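Local coordinates for protein 1d10 (Caenorhabditis elegans, PDB 1T9F) that is of unknown function but carries three MIR repeats folded as a beta-trefoil of the SDF2 family, and is probably a secreted or secretory-pathway protein, at residues L13-L24 with G168-G177; A68-R76 with D115-W126. All blocks are in the same frame, centred on the assembly; numbering follows the deposited sequence.

Contact 1: residues L13-L24 with G168-G177; sequences LKFINANDGSRL and GGSAWKVAEG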
loop_
_atom_site.group_PDB
_atom_site.type_symbol
_atom_site.label_atom_id
_atom_site.label_comp_id
_atom_site.label_asym_id
_atom_site.label_seq_id
_atom_site.Cartn_x
_atom_site.Cartn_y
_atom_site.Cartn_z
ATOM N N LEU A 13 -5.425 3.061 -9.094
ATOM C CA LEU A 13 -6.603 2.677 -8.331
ATOM C C LEU A 13 -6.500 2.972 -6.842
ATOM O O LEU A 13 -5.488 3.486 -6.369
ATOM C CB LEU A 13 -6.872 1.189 -8.566
ATOM C CG LEU A 13 -5.604 0.341 -8.666
ATOM C CD1 LEU A 13 -5.004 0.201 -7.298
ATOM C CD2 LEU A 13 -5.907 -1.023 -9.254
ATOM N N LYS A 14 -7.571 2.658 -6.118
ATOM C CA LYS A 14 -7.633 2.858 -4.677
ATOM C C LYS A 14 -7.557 1.502 -3.990
ATOM O O LYS A 14 -8.078 0.512 -4.507
ATOM C CB LYS A 14 -8.953 3.529 -4.284
ATOM C CG LYS A 14 -9.190 4.888 -4.905
ATOM C CD LYS A 14 -10.672 5.238 -4.832
ATOM C CE LYS A 14 -10.975 6.540 -5.541
ATOM N NZ LYS A 14 -12.425 6.636 -5.898
ATOM N N PHE A 15 -6.903 1.462 -2.834
ATOM C CA PHE A 15 -6.779 0.242 -2.049
ATOM C C PHE A 15 -7.659 0.409 -0.819
ATOM O O PHE A 15 -7.370 1.226 0.056
ATOM C CB PHE A 15 -5.325 0.006 -1.628
ATOM C CG PHE A 15 -4.426 -0.405 -2.765
ATOM C CD1 PHE A 15 -3.978 0.530 -3.691
ATOM C CD2 PHE A 15 -4.078 -1.739 -2.941
ATOM C CE1 PHE A 15 -3.204 0.141 -4.777
ATOM C CE2 PHE A 15 -3.304 -2.142 -4.026
ATOM C CZ PHE A 15 -2.868 -1.201 -4.946
ATOM N N ILE A 16 -8.732 -0.371 -0.755
ATOM C CA ILE A 16 -9.675 -0.289 0.356
ATOM C C ILE A 16 -9.475 -1.412 1.376
ATOM O O ILE A 16 -9.382 -2.585 1.010
ATOM C CB ILE A 16 -11.128 -0.353 -0.168
ATOM C CG1 ILE A 16 -11.368 0.791 -1.159
ATOM C CG2 ILE A 16 -12.120 -0.285 1.001
ATOM C CD1 ILE A 16 -12.753 0.787 -1.750
ATOM N N ASN A 17 -9.412 -1.063 2.655
ATOM C CA ASN A 17 -9.242 -2.103 3.659
ATOM C C ASN A 17 -10.561 -2.848 3.811
ATOM O O ASN A 17 -11.591 -2.266 4.168
ATOM C CB ASN A 17 -8.784 -1.507 4.988
ATOM C CG ASN A 17 -8.395 -2.574 5.989
ATOM O OD1 ASN A 17 -9.231 -3.072 6.731
ATOM N ND2 ASN A 17 -7.121 -2.940 6.000
ATOM N N ALA A 18 -10.521 -4.140 3.509
ATOM C CA ALA A 18 -11.697 -5.005 3.557
ATOM C C ALA A 18 -12.589 -4.905 4.791
ATOM O O ALA A 18 -13.805 -4.757 4.676
ATOM C CB ALA A 18 -11.267 -6.454 3.365
ATOM N N ASN A 19 -11.996 -4.987 5.973
ATOM C CA ASN A 19 -12.778 -4.956 7.199
ATOM C C ASN A 19 -13.142 -3.566 7.753
ATOM O O ASN A 19 -14.152 -3.415 8.452
ATOM C CB ASN A 19 -12.052 -5.796 8.254
ATOM C CG ASN A 19 -11.950 -7.279 7.858
ATOM O OD1 ASN A 19 -11.174 -8.041 8.445
ATOM N ND2 ASN A 19 -12.744 -7.690 6.869
ATOM N N ASP A 20 -12.344 -2.552 7.429
ATOM C CA ASP A 20 -12.612 -1.199 7.916
ATOM C C ASP A 20 -13.238 -0.292 6.857
ATOM O O ASP A 20 -13.950 0.657 7.188
ATOM C CB ASP A 20 -11.319 -0.556 8.434
ATOM C CG ASP A 20 -11.564 0.782 9.092
ATOM O OD1 ASP A 20 -12.504 0.866 9.911
ATOM O OD2 ASP A 20 -10.821 1.741 8.804
ATOM N N GLY A 21 -12.963 -0.570 5.587
ATOM C CA GLY A 21 -13.521 0.251 4.518
ATOM C C GLY A 21 -12.723 1.511 4.186
ATOM O O GLY A 21 -13.058 2.228 3.244
ATOM N N SER A 22 -11.668 1.784 4.951
ATOM C CA SER A 22 -10.830 2.961 4.720
ATOM C C SER A 22 -9.911 2.768 3.505
ATOM O O SER A 22 -9.558 1.638 3.160
ATOM C CB SER A 22 -9.991 3.246 5.966
ATOM O OG SER A 22 -9.255 2.101 6.355
ATOM N N ARG A 23 -9.525 3.870 2.864
ATOM C CA ARG A 23 -8.669 3.810 1.681
ATOM C C ARG A 23 -7.223 4.163 1.978
ATOM O O ARG A 23 -6.956 5.124 2.703
ATOM C CB ARG A 23 -9.178 4.759 0.594
ATOM C CG ARG A 23 -10.482 4.348 -0.048
ATOM C CD ARG A 23 -11.673 4.807 0.765
ATOM N NE ARG A 23 -12.918 4.216 0.280
ATOM C CZ ARG A 23 -13.423 4.413 -0.931
ATOM N NH1 ARG A 23 -12.797 5.196 -1.802
ATOM N NH2 ARG A 23 -14.559 3.820 -1.272
ATOM N N LEU A 24 -6.296 3.389 1.412
ATOM C CA LEU A 24 -4.863 3.641 1.606
ATOM C C LEU A 24 -4.652 5.073 1.154
ATOM O O LEU A 24 -5.172 5.486 0.105
ATOM C CB LEU A 24 -4.018 2.674 0.779
ATOM C CG LEU A 24 -2.520 2.699 1.110
ATOM C CD1 LEU A 24 -2.309 2.369 2.569
ATOM C CD2 LEU A 24 -1.786 1.702 0.231
ATOM N N GLY A 168 -6.430 -8.919 11.375
ATOM C CA GLY A 168 -7.744 -8.568 10.871
ATOM C C GLY A 168 -7.699 -7.265 10.091
ATOM O O GLY A 168 -8.724 -6.793 9.594
ATOM N N GLY A 169 -6.511 -6.677 9.993
ATOM C CA GLY A 169 -6.361 -5.435 9.251
ATOM C C GLY A 169 -5.479 -5.622 8.026
ATOM O O GLY A 169 -5.144 -4.652 7.347
ATOM N N SER A 170 -5.126 -6.873 7.730
ATOM C CA SER A 170 -4.252 -7.198 6.596
ATOM C C SER A 170 -4.941 -7.431 5.250
ATOM O O SER A 170 -4.281 -7.459 4.212
ATOM C CB SER A 170 -3.411 -8.434 6.930
ATOM O OG SER A 170 -2.710 -8.263 8.152
ATOM N N ALA A 171 -6.257 -7.598 5.253
ATOM C CA ALA A 171 -6.973 -7.845 4.008
ATOM C C ALA A 171 -7.343 -6.559 3.268
ATOM O O ALA A 171 -7.938 -5.652 3.842
ATOM C CB ALA A 171 -8.218 -8.662 4.282
ATOM N N TRP A 172 -6.984 -6.491 1.989
ATOM C CA TRP A 172 -7.295 -5.325 1.168
ATOM C C TRP A 172 -8.093 -5.722 -0.065
ATOM O O TRP A 172 -8.104 -6.888 -0.473
ATOM C CB TRP A 172 -6.009 -4.612 0.716
ATOM C CG TRP A 172 -5.158 -4.130 1.858
ATOM C CD1 TRP A 172 -4.214 -4.846 2.537
ATOM C CD2 TRP A 172 -5.204 -2.837 2.474
ATOM N NE1 TRP A 172 -3.666 -4.079 3.543
ATOM C CE2 TRP A 172 -4.260 -2.840 3.527
ATOM C CE3 TRP A 172 -5.957 -1.675 2.240
ATOM C CZ2 TRP A 172 -4.050 -1.728 4.348
ATOM C CZ3 TRP A 172 -5.744 -0.565 3.060
ATOM C CH2 TRP A 172 -4.798 -0.604 4.102
ATOM N N LYS A 173 -8.732 -4.725 -0.659
ATOM C CA LYS A 173 -9.548 -4.891 -1.851
ATOM C C LYS A 173 -9.271 -3.703 -2.769
ATOM O O LYS A 173 -9.137 -2.572 -2.304
ATOM C CB LYS A 173 -11.024 -4.919 -1.454
ATOM C CG LYS A 173 -11.988 -4.856 -2.604
ATOM C CD LYS A 173 -13.418 -4.649 -2.101
ATOM C CE LYS A 173 -13.529 -3.353 -1.302
ATOM N NZ LYS A 173 -14.917 -3.046 -0.866
ATOM N N VAL A 174 -9.190 -3.960 -4.071
ATOM C CA VAL A 174 -8.919 -2.913 -5.046
ATOM C C VAL A 174 -10.209 -2.330 -5.607
ATOM O O VAL A 174 -11.241 -2.994 -5.631
ATOM C CB VAL A 174 -8.056 -3.461 -6.213
ATOM C CG1 VAL A 174 -8.137 -2.541 -7.410
ATOM C CG2 VAL A 174 -6.611 -3.590 -5.769
ATOM N N ALA A 175 -10.146 -1.079 -6.048
ATOM C CA ALA A 175 -11.300 -0.404 -6.632
ATOM C C ALA A 175 -10.798 0.654 -7.609
ATOM O O ALA A 175 -9.779 1.311 -7.368
ATOM C CB ALA A 175 -12.149 0.245 -5.537
ATOM N N GLU A 176 -11.498 0.818 -8.723
ATOM C CA GLU A 176 -11.074 1.815 -9.688
ATOM C C GLU A 176 -11.531 3.199 -9.271
ATOM O O GLU A 176 -12.728 3.486 -9.250
ATOM C CB GLU A 176 -11.616 1.505 -11.084
ATOM C CG GLU A 176 -11.322 2.615 -12.075
ATOM C CD GLU A 176 -10.680 2.112 -13.349
ATOM O OE1 GLU A 176 -11.404 1.554 -14.202
ATOM O OE2 GLU A 176 -9.448 2.272 -13.489
ATOM N N GLY A 177 -10.573 4.048 -8.918
ATOM C CA GLY A 177 -10.910 5.407 -8.543
ATOM C C GLY A 177 -11.286 6.106 -9.832
ATOM O O GLY A 177 -12.440 6.491 -10.040
HETATM O O HOH W 1 -9.880 -3.888 9.249
HETATM O O HOH W 2 -8.428 -6.115 6.966
#
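Four backbone hydrogen bonds join Lys-14 to Ala-175 and Ile-16 to Lys-173, the shortest from Ile-16 N to Lys-173 O at 2.7 Å. Beyond them, Ala-18 N reaches Ala-171 O, and the amide of Asn-17 spans to the loop before strand 172-175. With CG of Asn-17 anti to the backbone N (chi1 -171°), ND2 donates to Gly-169 O at 2.9 Å; that oxygen lies in the amide plane of Asn-17, although the nitrogen stands above the plane of the Gly-169 carbonyl. OD1 accepts from Asp-20 N, an Asx motif, and from water 1, which also donates to Gly-168 O. An alanine at Asn-17 is likely to leave Gly-169 O without this donor and the turn through Asp-20 less firmly held.

This antiparallel pairing of the first and last strands closes the six-stranded barrel of the MIR beta-trefoil. On the side of Phe-15 and Trp-172, ND2 and CB of Asn-17 sit over one face of the indole, CB 4.2 Å from the six-ring centroid in a CH-pi contact. Trp-172 NE1 is bonded to Leu-143 O. Leu-24 crosses the indole at about a right angle, its CD1 nearest to CH2, while Val-174 CG2 lies 4.0 Å from Phe-15 CE2. On the other side, Ile-16 CD1 packs on Ala-175 CB at 3.9 Å, and the Lys-14 chain extends past Gly-177 to a salt bridge with Asp-47.

Contact 2: residues A68-R76 with D115-W126; sequences AIKCGDKIR and DDWTVICNGDEW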
loop_
_atom_site.group_PDB
_atom_site.type_symbol
_atom_site.label_atom_id
_atom_site.label_comp_id
_atom_site.label_asym_id
_atom_site.label_seq_id
_atom_site.Cartn_x
_atom_site.Cartn_y
_atom_site.Cartn_z
ATOM N N ALA A 68 -1.179 -8.025 -17.140
ATOM C CA ALA A 68 -1.825 -8.561 -15.959
ATOM C C ALA A 68 -0.751 -8.798 -14.917
ATOM O O ALA A 68 0.400 -9.071 -15.253
ATOM C CB ALA A 68 -2.528 -9.870 -16.293
ATOM N N ILE A 69 -1.116 -8.669 -13.650
ATOM C CA ILE A 69 -0.164 -8.913 -12.579
ATOM C C ILE A 69 -0.496 -10.287 -12.026
ATOM O O ILE A 69 -1.645 -10.562 -11.673
ATOM C CB ILE A 69 -0.281 -7.868 -11.462
ATOM C CG1 ILE A 69 0.081 -6.487 -12.018
ATOM C CG2 ILE A 69 0.642 -8.240 -10.298
ATOM C CD1 ILE A 69 -0.186 -5.370 -11.063
ATOM N N LYS A 70 0.508 -11.154 -11.969
ATOM C CA LYS A 70 0.302 -12.501 -11.471
ATOM C C LYS A 70 0.470 -12.518 -9.960
ATOM O O LYS A 70 1.272 -11.755 -9.420
ATOM C CB LYS A 70 1.308 -13.459 -12.124
ATOM C CG LYS A 70 1.202 -13.560 -13.655
ATOM C CD LYS A 70 1.717 -12.296 -14.341
ATOM C CE LYS A 70 1.587 -12.376 -15.859
ATOM N NZ LYS A 70 2.130 -11.161 -16.534
ATOM N N CYS A 71 -0.286 -13.377 -9.275
ATOM C CA CYS A 71 -0.181 -13.477 -7.821
ATOM C C CYS A 71 1.197 -14.021 -7.485
ATOM O O CYS A 71 1.712 -14.897 -8.178
ATOM C CB CYS A 71 -1.286 -14.386 -7.249
ATOM S SG CYS A 71 -2.945 -13.808 -7.737
ATOM N N GLY A 72 1.798 -13.489 -6.429
ATOM C CA GLY A 72 3.118 -13.924 -6.040
ATOM C C GLY A 72 4.182 -12.978 -6.571
ATOM O O GLY A 72 5.298 -12.938 -6.056
ATOM N N ASP A 73 3.850 -12.222 -7.611
ATOM C CA ASP A 73 4.805 -11.267 -8.169
ATOM C C ASP A 73 4.920 -10.038 -7.274
ATOM O O ASP A 73 3.993 -9.709 -6.535
ATOM C CB ASP A 73 4.374 -10.830 -9.575
ATOM C CG ASP A 73 4.895 -11.756 -10.662
ATOM O OD1 ASP A 73 4.570 -11.515 -11.842
ATOM O OD2 ASP A 73 5.631 -12.716 -10.340
ATOM N N LYS A 74 6.070 -9.375 -7.331
ATOM C CA LYS A 74 6.293 -8.171 -6.548
ATOM C C LYS A 74 5.901 -6.956 -7.378
ATOM O O LYS A 74 5.959 -6.989 -8.610
ATOM C CB LYS A 74 7.766 -8.058 -6.131
ATOM C CG LYS A 74 8.161 -9.052 -5.048
ATOM C CD LYS A 74 9.578 -8.848 -4.557
ATOM C CE LYS A 74 10.598 -9.281 -5.589
ATOM N NZ LYS A 74 11.970 -9.249 -5.014
ATOM N N ILE A 75 5.459 -5.903 -6.700
ATOM C CA ILE A 75 5.093 -4.660 -7.361
ATOM C C ILE A 75 5.566 -3.523 -6.483
ATOM O O ILE A 75 6.080 -3.741 -5.391
ATOM C CB ILE A 75 3.567 -4.486 -7.528
ATOM C CG1 ILE A 75 2.882 -4.465 -6.153
ATOM C CG2 ILE A 75 3.016 -5.580 -8.409
ATOM C CD1 ILE A 75 1.386 -4.130 -6.201
ATOM N N ARG A 76 5.408 -2.311 -6.993
ATOM C CA ARG A 76 5.725 -1.102 -6.264
ATOM C C ARG A 76 4.457 -0.267 -6.409
ATOM O O ARG A 76 3.748 -0.381 -7.410
ATOM C CB ARG A 76 6.925 -0.382 -6.886
ATOM C CG ARG A 76 8.285 -0.922 -6.425
ATOM C CD ARG A 76 9.426 -0.125 -7.044
ATOM N NE ARG A 76 9.422 -0.275 -8.493
ATOM C CZ ARG A 76 10.033 0.543 -9.343
ATOM N NH1 ARG A 76 10.712 1.589 -8.893
ATOM N NH2 ARG A 76 9.947 0.321 -10.651
ATOM N N ASP A 115 10.884 -0.692 -1.667
ATOM C CA ASP A 115 9.586 -0.338 -2.237
ATOM C C ASP A 115 8.823 -1.550 -2.782
ATOM O O ASP A 115 7.661 -1.414 -3.177
ATOM C CB ASP A 115 9.742 0.677 -3.384
ATOM C CG ASP A 115 10.326 2.013 -2.927
ATOM O OD1 ASP A 115 10.070 2.420 -1.778
ATOM O OD2 ASP A 115 11.023 2.664 -3.740
ATOM N N ASP A 116 9.474 -2.720 -2.803
ATOM C CA ASP A 116 8.858 -3.939 -3.330
ATOM C C ASP A 116 7.881 -4.644 -2.386
ATOM O O ASP A 116 8.198 -4.911 -1.228
ATOM C CB ASP A 116 9.932 -4.959 -3.749
ATOM C CG ASP A 116 10.714 -4.534 -4.988
ATOM O OD1 ASP A 116 10.193 -3.742 -5.808
ATOM O OD2 ASP A 116 11.859 -5.019 -5.148
ATOM N N TRP A 117 6.701 -4.966 -2.908
ATOM C CA TRP A 117 5.670 -5.666 -2.149
ATOM C C TRP A 117 5.176 -6.872 -2.949
ATOM O O TRP A 117 4.885 -6.754 -4.140
ATOM C CB TRP A 117 4.476 -4.752 -1.864
ATOM C CG TRP A 117 4.811 -3.549 -1.037
ATOM C CD1 TRP A 117 5.365 -2.384 -1.478
ATOM C CD2 TRP A 117 4.622 -3.395 0.375
ATOM N NE1 TRP A 117 5.530 -1.510 -0.432
ATOM C CE2 TRP A 117 5.085 -2.103 0.718
ATOM C CE3 TRP A 117 4.108 -4.218 1.382
ATOM C CZ2 TRP A 117 5.050 -1.616 2.026
ATOM C CZ3 TRP A 117 4.071 -3.731 2.690
ATOM C CH2 TRP A 117 4.541 -2.441 2.998
ATOM N N THR A 118 5.086 -8.023 -2.291
ATOM C CA THR A 118 4.611 -9.233 -2.945
ATOM C C THR A 118 3.097 -9.244 -2.881
ATOM O O THR A 118 2.515 -9.051 -1.812
ATOM C CB THR A 118 5.138 -10.494 -2.243
ATOM O OG1 THR A 118 6.567 -10.489 -2.264
ATOM C CG2 THR A 118 4.636 -11.748 -2.954
ATOM N N VAL A 119 2.453 -9.450 -4.019
ATOM C CA VAL A 119 1.001 -9.483 -4.046
ATOM C C VAL A 119 0.545 -10.883 -3.659
ATOM O O VAL A 119 0.916 -11.868 -4.297
ATOM C CB VAL A 119 0.444 -9.143 -5.434
ATOM C CG1 VAL A 119 -1.068 -9.023 -5.368
ATOM C CG2 VAL A 119 1.053 -7.833 -5.929
ATOM N N ILE A 120 -0.248 -10.966 -2.600
ATOM C CA ILE A 120 -0.729 -12.258 -2.138
ATOM C C ILE A 120 -2.191 -12.472 -2.490
ATOM O O ILE A 120 -3.088 -12.077 -1.745
ATOM C CB ILE A 120 -0.541 -12.410 -0.612
ATOM C CG1 ILE A 120 0.933 -12.250 -0.260
ATOM C CG2 ILE A 120 -1.026 -13.786 -0.150
ATOM C CD1 ILE A 120 1.214 -12.327 1.212
ATOM N N CYS A 121 -2.424 -13.062 -3.656
ATOM C CA CYS A 121 -3.771 -13.380 -4.089
ATOM C C CYS A 121 -3.834 -14.857 -4.481
ATOM O O CYS A 121 -2.799 -15.495 -4.673
ATOM C CB CYS A 121 -4.245 -12.479 -5.243
ATOM S SG CYS A 121 -3.205 -12.075 -6.695
ATOM N N ASN A 122 -5.040 -15.408 -4.566
ATOM C CA ASN A 122 -5.191 -16.816 -4.916
ATOM C C ASN A 122 -5.277 -17.016 -6.416
ATOM O O ASN A 122 -5.742 -16.140 -7.145
ATOM C CB ASN A 122 -6.419 -17.409 -4.229
ATOM C CG ASN A 122 -6.210 -17.580 -2.747
ATOM O OD1 ASN A 122 -5.214 -18.164 -2.316
ATOM N ND2 ASN A 122 -7.146 -17.075 -1.950
ATOM N N GLY A 123 -4.835 -18.184 -6.869
ATOM C CA GLY A 123 -4.821 -18.456 -8.292
ATOM C C GLY A 123 -3.551 -17.784 -8.772
ATOM O O GLY A 123 -2.592 -17.677 -8.007
ATOM N N ASP A 124 -3.513 -17.330 -10.016
ATOM C CA ASP A 124 -2.304 -16.662 -10.466
ATOM C C ASP A 124 -2.573 -15.566 -11.477
ATOM O O ASP A 124 -2.155 -15.635 -12.628
ATOM C CB ASP A 124 -1.297 -17.665 -11.031
ATOM C CG ASP A 124 0.130 -17.140 -10.960
ATOM O OD1 ASP A 124 0.387 -16.067 -11.542
ATOM O OD2 ASP A 124 0.987 -17.789 -10.315
ATOM N N GLU A 125 -3.290 -14.549 -11.015
ATOM C CA GLU A 125 -3.632 -13.388 -11.812
ATOM C C GLU A 125 -4.532 -12.507 -10.956
ATOM O O GLU A 125 -5.717 -12.792 -10.770
ATOM C CB GLU A 125 -4.334 -13.795 -13.111
ATOM C CG GLU A 125 -3.811 -13.022 -14.311
ATOM C CD GLU A 125 -4.175 -13.653 -15.640
ATOM O OE1 GLU A 125 -3.645 -13.183 -16.668
ATOM O OE2 GLU A 125 -4.982 -14.609 -15.663
ATOM N N TRP A 126 -3.928 -11.456 -10.413
ATOM C CA TRP A 126 -4.601 -10.495 -9.557
ATOM C C TRP A 126 -5.908 -10.029 -10.174
ATOM O O TRP A 126 -5.904 -9.306 -11.165
ATOM C CB TRP A 126 -3.672 -9.303 -9.332
ATOM C CG TRP A 126 -4.074 -8.379 -8.232
ATOM C CD1 TRP A 126 -5.167 -8.484 -7.419
ATOM C CD2 TRP A 126 -3.373 -7.204 -7.815
ATOM N NE1 TRP A 126 -5.188 -7.441 -6.519
ATOM C CE2 TRP A 126 -4.098 -6.640 -6.740
ATOM C CE3 TRP A 126 -2.200 -6.570 -8.248
ATOM C CZ2 TRP A 126 -3.687 -5.472 -6.092
ATOM C CZ3 TRP A 126 -1.794 -5.407 -7.602
ATOM C CH2 TRP A 126 -2.537 -4.871 -6.535
HETATM O O HOH W 3 12.911 -7.229 -3.922
#
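Ile-75 and Trp-117 form an antiparallel hydrogen-bonded pair in the barrel of the MIR beta-trefoil, where strand 74-76 meets strand 117-120. Ile-75 CG1 stands between the backbone N and the carbonyl carbon (chi1 61°), and the extended chain beyond it brings CD1 to Val-119 CG2 and, at 3.7 Å, to Trp-126 CZ3. Trp-126 is fixed from several sides: Val-119 CG1 lies 3.8 Å above the centre of one face, Ile-69 CD1 meets CE3 at the edge, and the ring of Phe-132 packs against it edge-to-face. The backbone N of Trp-126 donates to Ile-69 O. This indole and Ile-75 both touch Ile-55 of strand 53-57.

Just before strand 74-76, Lys-70 to Asp-73 make a type II turn, with Gly-72 N bonded to Val-119 O and Val-119 N to Asp-73 O, the latter nearly straight at 176°. The methyl CG2 of Thr-118 rests 3.4 Å from Gly-72 O, while OG1 faces the aliphatic part of Lys-74. Bent at chi3, Lys-74 crosses Asp-116; their charges are bridged by water 3, which accepts from NZ and donates to Asp-116 OD2 at 2.7 Å. Arg-76 lays CG and CD along Asp-116 OD1, yet its NE is bonded to Pro-57 O and that carboxylate oxygen to Leu-59 N.

Within the turn itself, Cys-71 ties the two segments covalently: its SG, anti to its own carbonyl carbon, bonds to Cys-121 SG at 2.0 Å with a chi3 of -100°.

Contacts 1 and 2 lie in the same six-stranded antiparallel barrel, their centres about 16 Å apart. Contact 1 joins the chain's first strand, 12-17, to its last, 172-175, whereas contact 2 pairs the barrel's third and fourth strands, 74-79 and 117-120; both segments of contact 2 therefore fall between those of contact 1 in sequence. Strands 53-57 and 131-136 fill the two intervals around the barrel. The contacts also meet directly inside it: Val-174 CG2 lies 3.5 Å from Trp-126 CZ2, and Phe-15 packs on the same indole. Trp-126 thus connects the terminal strand pairing with the disulfide-linked pairing of 74-79 with 117-120.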